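Local coordinates for ThermoDBP-single stranded DNA binding protein (Thermoproteus tenax, PDB 3TEK) that binds single-stranded DNA, probably in place of the canonical single-stranded DNA-binding protein that the Thermoproteales lack, at residues Ile28-Gly33 with Thr120-Asp125; Glu51-Leu56 with Glu91-Leu96. All coordinates share one frame; numbering follows the deposited sequence.

Interaction 1: residues Ile28-Gly33 with Thr120-Asp125; sequences IRWNTG and TELVLD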
loop_
_atom_site.group_PDB
_atom_site.type_symbol
_atom_site.label_atom_id
_atom_site.label_comp_id
_atom_site.label_asym_id
_atom_site.label_seq_id
_atom_site.Cartn_x
_atom_site.Cartn_y
_atom_site.Cartn_z
ATOM N N ILE A 28 5.162 -2.587 -7.678
ATOM C CA ILE A 28 5.594 -2.302 -6.330
ATOM C C ILE A 28 5.130 -3.412 -5.384
ATOM O O ILE A 28 3.947 -3.757 -5.332
ATOM C CB ILE A 28 5.053 -0.980 -5.834
ATOM C CG1 ILE A 28 5.466 0.164 -6.771
ATOM C CG2 ILE A 28 5.528 -0.708 -4.409
ATOM C CD1 ILE A 28 4.972 1.479 -6.306
ATOM N N ARG A 29 6.087 -3.958 -4.642
ATOM C CA ARG A 29 5.815 -4.908 -3.587
ATOM C C ARG A 29 5.924 -4.145 -2.287
ATOM O O ARG A 29 6.986 -3.617 -1.971
ATOM C CB ARG A 29 6.820 -6.060 -3.612
ATOM C CG ARG A 29 6.723 -6.908 -4.874
ATOM C CD ARG A 29 7.858 -7.905 -5.032
ATOM N NE ARG A 29 7.837 -8.446 -6.395
ATOM C CZ ARG A 29 8.810 -8.349 -7.307
ATOM N NH1 ARG A 29 9.971 -7.757 -7.034
ATOM N NH2 ARG A 29 8.625 -8.891 -8.511
ATOM N N TRP A 30 4.833 -4.106 -1.529
ATOM C CA TRP A 30 4.749 -3.245 -0.366
ATOM C C TRP A 30 4.316 -4.013 0.878
ATOM O O TRP A 30 3.263 -4.632 0.891
ATOM C CB TRP A 30 3.778 -2.103 -0.683
ATOM C CG TRP A 30 3.439 -1.194 0.457
ATOM C CD1 TRP A 30 4.285 -0.719 1.407
ATOM C CD2 TRP A 30 2.150 -0.644 0.757
ATOM N NE1 TRP A 30 3.615 0.093 2.279
ATOM C CE2 TRP A 30 2.299 0.156 1.911
ATOM C CE3 TRP A 30 0.889 -0.765 0.179
ATOM C CZ2 TRP A 30 1.233 0.849 2.491
ATOM C CZ3 TRP A 30 -0.173 -0.076 0.756
ATOM C CH2 TRP A 30 0.011 0.726 1.900
ATOM N N ASN A 31 5.150 -4.003 1.907
ATOM C CA ASN A 31 4.749 -4.538 3.211
ATOM C C ASN A 31 4.534 -3.389 4.155
ATOM O O ASN A 31 5.395 -2.559 4.308
ATOM C CB ASN A 31 5.786 -5.511 3.795
ATOM C CG ASN A 31 5.277 -6.249 5.077
ATOM O OD1 ASN A 31 4.460 -5.722 5.849
ATOM N ND2 ASN A 31 5.771 -7.471 5.295
ATOM N N THR A 32 3.370 -3.365 4.800
ATOM C CA THR A 32 2.974 -2.266 5.676
ATOM C C THR A 32 3.852 -2.153 6.893
ATOM O O THR A 32 3.953 -1.082 7.505
ATOM C CB THR A 32 1.549 -2.492 6.239
ATOM O OG1 THR A 32 1.534 -3.678 7.051
ATOM C CG2 THR A 32 0.540 -2.625 5.098
ATOM N N GLY A 33 4.434 -3.282 7.277
ATOM C CA GLY A 33 5.093 -3.404 8.542
ATOM C C GLY A 33 4.119 -3.842 9.597
ATOM O O GLY A 33 2.891 -3.934 9.379
ATOM N N THR A 120 1.341 -6.724 -0.064
ATOM C CA THR A 120 0.548 -6.735 -1.285
ATOM C C THR A 120 1.375 -6.227 -2.453
ATOM O O THR A 120 2.531 -5.829 -2.286
ATOM C CB THR A 120 -0.749 -5.934 -1.109
ATOM O OG1 THR A 120 -1.621 -6.181 -2.241
ATOM C CG2 THR A 120 -0.438 -4.442 -0.911
ATOM N N GLU A 121 0.807 -6.313 -3.641
ATOM C CA GLU A 121 1.456 -5.826 -4.850
ATOM C C GLU A 121 0.577 -4.815 -5.549
ATOM O O GLU A 121 -0.641 -4.984 -5.604
ATOM C CB GLU A 121 1.713 -6.963 -5.818
ATOM C CG GLU A 121 2.706 -7.974 -5.337
ATOM C CD GLU A 121 3.278 -8.819 -6.486
ATOM O OE1 GLU A 121 2.870 -8.656 -7.674
ATOM O OE2 GLU A 121 4.146 -9.641 -6.177
ATOM N N LEU A 122 1.221 -3.774 -6.073
ATOM C CA LEU A 122 0.585 -2.685 -6.826
ATOM C C LEU A 122 1.340 -2.478 -8.152
ATOM O O LEU A 122 2.561 -2.725 -8.226
ATOM C CB LEU A 122 0.646 -1.367 -6.010
ATOM C CG LEU A 122 0.446 -1.463 -4.475
ATOM C CD1 LEU A 122 0.819 -0.178 -3.756
ATOM C CD2 LEU A 122 -1.015 -1.845 -4.142
ATOM N N VAL A 123 0.621 -2.026 -9.179
ATOM C CA VAL A 123 1.250 -1.538 -10.435
ATOM C C VAL A 123 0.854 -0.060 -10.611
ATOM O O VAL A 123 -0.333 0.284 -10.624
ATOM C CB VAL A 123 0.808 -2.371 -11.669
ATOM C CG1 VAL A 123 1.390 -1.791 -13.020
ATOM C CG2 VAL A 123 1.243 -3.826 -11.517
ATOM N N LEU A 124 1.843 0.811 -10.675
ATOM C CA LEU A 124 1.593 2.225 -10.895
ATOM C C LEU A 124 1.869 2.545 -12.345
ATOM O O LEU A 124 2.957 2.258 -12.838
ATOM C CB LEU A 124 2.479 3.087 -10.010
ATOM C CG LEU A 124 2.526 4.612 -10.290
ATOM C CD1 LEU A 124 1.198 5.290 -9.966
ATOM C CD2 LEU A 124 3.657 5.241 -9.503
ATOM N N ASP A 125 0.906 3.188 -13.005
ATOM C CA ASP A 125 1.162 3.808 -14.311
ATOM C C ASP A 125 1.681 5.229 -14.049
ATOM O O ASP A 125 0.911 6.095 -13.659
ATOM C CB ASP A 125 -0.135 3.839 -15.158
ATOM C CG ASP A 125 0.085 4.403 -16.554
ATOM O OD1 ASP A 125 1.024 5.221 -16.755
ATOM O OD2 ASP A 125 -0.685 4.049 -17.464
#

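Interaction 2: residues Glu51-Leu56 with Glu91-Leu96; sequences EFFKLL and ELFDGL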
loop_
_atom_site.group_PDB
_atom_site.type_symbol
_atom_site.label_atom_id
_atom_site.label_comp_id
_atom_site.label_asym_id
_atom_site.label_seq_id
_atom_site.Cartn_x
_atom_site.Cartn_y
_atom_site.Cartn_z
ATOM N N GLU A 51 -2.395 5.855 8.943
ATOM C CA GLU A 51 -0.994 5.860 8.529
ATOM C C GLU A 51 -0.879 5.388 7.080
ATOM O O GLU A 51 0.092 5.695 6.397
ATOM C CB GLU A 51 -0.173 4.957 9.444
ATOM C CG GLU A 51 1.280 5.364 9.581
ATOM C CD GLU A 51 2.022 4.544 10.628
ATOM O OE1 GLU A 51 3.273 4.592 10.625
ATOM O OE2 GLU A 51 1.358 3.859 11.448
ATOM N N PHE A 52 -1.898 4.657 6.635
ATOM C CA PHE A 52 -1.934 4.047 5.315
ATOM C C PHE A 52 -1.369 4.939 4.220
ATOM O O PHE A 52 -0.519 4.511 3.442
ATOM C CB PHE A 52 -3.354 3.677 4.937
ATOM C CG PHE A 52 -3.461 3.058 3.583
ATOM C CD1 PHE A 52 -3.331 1.684 3.420
ATOM C CD2 PHE A 52 -3.667 3.837 2.461
ATOM C CE1 PHE A 52 -3.438 1.104 2.164
ATOM C CE2 PHE A 52 -3.757 3.259 1.204
ATOM C CZ PHE A 52 -3.636 1.893 1.059
ATOM N N PHE A 53 -1.867 6.167 4.169
ATOM C CA PHE A 53 -1.586 7.079 3.060
ATOM C C PHE A 53 -0.152 7.577 3.033
ATOM O O PHE A 53 0.475 7.676 1.969
ATOM C CB PHE A 53 -2.599 8.227 3.084
ATOM C CG PHE A 53 -3.982 7.777 2.700
ATOM C CD1 PHE A 53 -4.258 7.436 1.385
ATOM C CD2 PHE A 53 -4.971 7.617 3.643
ATOM C CE1 PHE A 53 -5.526 6.994 1.012
ATOM C CE2 PHE A 53 -6.244 7.167 3.281
ATOM C CZ PHE A 53 -6.509 6.840 1.980
ATOM N N LYS A 54 0.362 7.842 4.227
ATOM C CA LYS A 54 1.746 8.211 4.440
ATOM C C LYS A 54 2.669 7.078 4.029
ATOM O O LYS A 54 3.692 7.299 3.371
ATOM C CB LYS A 54 1.964 8.538 5.919
ATOM C CG LYS A 54 3.210 9.336 6.209
ATOM C CD LYS A 54 3.349 9.680 7.740
ATOM C CE LYS A 54 2.113 10.398 8.314
ATOM N NZ LYS A 54 2.006 11.871 8.010
ATOM N N LEU A 55 2.303 5.854 4.422
ATOM C CA LEU A 55 3.083 4.681 4.052
ATOM C C LEU A 55 3.033 4.483 2.525
ATOM O O LEU A 55 4.059 4.265 1.882
ATOM C CB LEU A 55 2.588 3.433 4.805
ATOM C CG LEU A 55 2.706 3.529 6.361
ATOM C CD1 LEU A 55 1.999 2.364 7.058
ATOM C CD2 LEU A 55 4.155 3.659 6.852
ATOM N N LEU A 56 1.836 4.588 1.956
ATOM C CA LEU A 56 1.665 4.326 0.532
ATOM C C LEU A 56 2.472 5.337 -0.306
ATOM O O LEU A 56 3.122 4.985 -1.288
ATOM C CB LEU A 56 0.183 4.392 0.157
ATOM C CG LEU A 56 -0.160 4.325 -1.312
ATOM C CD1 LEU A 56 0.125 2.934 -1.798
ATOM C CD2 LEU A 56 -1.604 4.633 -1.545
ATOM N N GLU A 91 -9.178 4.098 -3.591
ATOM C CA GLU A 91 -9.819 2.830 -3.957
ATOM C C GLU A 91 -9.028 1.672 -3.382
ATOM O O GLU A 91 -9.600 0.691 -2.938
ATOM C CB GLU A 91 -9.948 2.701 -5.489
ATOM C CG GLU A 91 -11.075 3.563 -6.078
ATOM C CD GLU A 91 -11.090 3.586 -7.592
ATOM O OE1 GLU A 91 -10.426 2.731 -8.185
ATOM O OE2 GLU A 91 -11.775 4.450 -8.207
ATOM N N LEU A 92 -7.700 1.804 -3.384
ATOM C CA LEU A 92 -6.820 0.853 -2.701
ATOM C C LEU A 92 -7.066 0.781 -1.188
ATOM O O LEU A 92 -7.104 -0.312 -0.602
ATOM C CB LEU A 92 -5.356 1.225 -2.957
ATOM C CG LEU A 92 -4.312 0.352 -2.286
ATOM C CD1 LEU A 92 -4.513 -1.133 -2.626
ATOM C CD2 LEU A 92 -2.895 0.881 -2.693
ATOM N N PHE A 93 -7.197 1.946 -0.565
ATOM C CA PHE A 93 -7.407 2.032 0.872
ATOM C C PHE A 93 -8.725 1.345 1.251
ATOM O O PHE A 93 -8.773 0.526 2.171
ATOM C CB PHE A 93 -7.411 3.499 1.294
ATOM C CG PHE A 93 -7.839 3.740 2.731
ATOM C CD1 PHE A 93 -6.954 3.542 3.783
ATOM C CD2 PHE A 93 -9.115 4.229 3.018
ATOM C CE1 PHE A 93 -7.343 3.813 5.127
ATOM C CE2 PHE A 93 -9.502 4.505 4.335
ATOM C CZ PHE A 93 -8.611 4.290 5.380
ATOM N N ASP A 94 -9.780 1.675 0.515
ATOM C CA ASP A 94 -11.104 1.093 0.751
ATOM C C ASP A 94 -11.136 -0.402 0.489
ATOM O O ASP A 94 -11.717 -1.135 1.257
ATOM C CB ASP A 94 -12.169 1.755 -0.126
ATOM C CG ASP A 94 -12.585 3.105 0.397
ATOM O OD1 ASP A 94 -11.935 3.609 1.352
ATOM O OD2 ASP A 94 -13.578 3.674 -0.137
ATOM N N GLY A 95 -10.520 -0.829 -0.610
ATOM C CA GLY A 95 -10.475 -2.228 -0.957
ATOM C C GLY A 95 -9.683 -3.049 0.050
ATOM O O GLY A 95 -10.102 -4.151 0.405
ATOM N N LEU A 96 -8.532 -2.534 0.491
ATOM C CA LEU A 96 -7.723 -3.229 1.501
ATOM C C LEU A 96 -8.409 -3.289 2.854
ATOM O O LEU A 96 -8.360 -4.314 3.515
ATOM C CB LEU A 96 -6.368 -2.585 1.692
ATOM C CG LEU A 96 -5.186 -3.230 0.945
ATOM C CD1 LEU A 96 -4.001 -2.268 0.953
ATOM C CD2 LEU A 96 -4.792 -4.609 1.526
#

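Interaction 1: residues Ile28-Gly33 with Thr120-Asp125
Strands 23-31 and 116-124, the two inner strands of the four-stranded antiparallel sheet, are joined by four backbone hydrogen bonds. Ile28 N reaches Leu122 O at 2.7 Å along an almost straight line, and Leu122 N returns the bond to Ile28 O at 2.8 Å; Trp30 and Thr120 form the next hydrogen-bonded pair, N to O in both directions. Between them sits the non-hydrogen-bonded pair Arg29 and Glu121, whose side chains leave the sheet on the face away from Trp30 and Leu122.

On the buried face, Trp30 holds CG anti to its backbone N (chi1 173°), which lays the indole alongside Thr120. Trp30 CE3 lies obliquely 4.1 Å from Thr120 CG2 and 4.0 Å from Leu122 CD1. Ile28, on the same face with CG1 anti to the carbonyl carbon, has its CB 4.4 Å from Leu122 CB and touches Ser63 of helix 52-68. Thr120 sets OG1 anti to N (chi1 -169°), leaving CG2 in the crowded position between N and the carbonyl carbon.

Arg29 and Glu121 both place CG anti to the carbonyl carbon and run out extended, side by side. OE2 of Glu121 approaches the guanidinium at its edge, giving only a long salt bridge of 3.9 Å to Arg29 NE, with the two planes 68° apart. The pairing is thus backbone-held, with a largely apolar face under the helices, where Thr138 OG1 and Trp133 NE1 of strand 131-142 satisfy the buried Thr120 hydroxyl, and with Arg29 and Glu121 on the other, their stronger links to Glu16 and Asn134 reaching the flanking strands.

Interaction 2: residues Glu51-Leu56 with Glu91-Leu96
An aromatic cluster of Phe52, Phe53 and Phe93 fills the gap between helix 52-68 and helix 83-108, both of which pack on the same face of the antiparallel sheet. The short helical segments cross at 122° with their axes 11.3 Å apart, too far for backbone contact, so large side chains bridge the space and no hydrogen bond runs between the segments.

Phe52 is the central bump. With CG anti to its backbone N, its ring extends toward helix 83-108 and enters a hollow lined by Leu92, Phe93 and Leu96. The two leucines meet its rim: Leu92 CG lies 3.7 Å from Phe52 CZ, and Leu96 CD1 lies 3.6 Å from Phe52 CE1. Phe93 comes over one face instead. Its ring edge is turned to that face in a T-shaped pair, centroids 5.2 Å apart and planes at 64°, while its CB makes an off-centre CH-pi contact with the same ring.

Phe93 is in turn wedged between the two phenylalanines of the other helix, its edge on Phe52 and one of its faces under the tip of Phe53. Phe53 starts out along the flank of its helix, but with CG anti to the carbonyl carbon (chi1 -70°) its ring swings in across Phe93, the two centroids 4.8 Å apart in an oblique arrangement. One helical turn on from Phe52, Leu56 makes a smaller bump against Leu92. At the far end of Phe53, CZ presses into the base of the Phe93 side chain, 3.5 Å from both CB and CG of Phe93.

Both interactions are buried, but they belong to different layers. Interaction 1 joins two strands within the sheet and combines backbone hydrogen bonds with a largely apolar face and a partly exposed charged one; interaction 2 joins two helices lying on that apolar face and is hydrophobic throughout. Both helical segments of interaction 2 fall in the part of the sequence between the two strands that interaction 1 pairs. Their side chains meet directly: the rings of Trp30 and Phe52 pair edge-to-face, with Trp30 CH2 3.5 Å from Phe52 CE1, and Leu122 CD2 lies 3.6 Å from Leu92 CD2. Sheet and helices therefore share one continuous hydrophobic core, whereas the charged Arg29 and Glu121 stay on the other face.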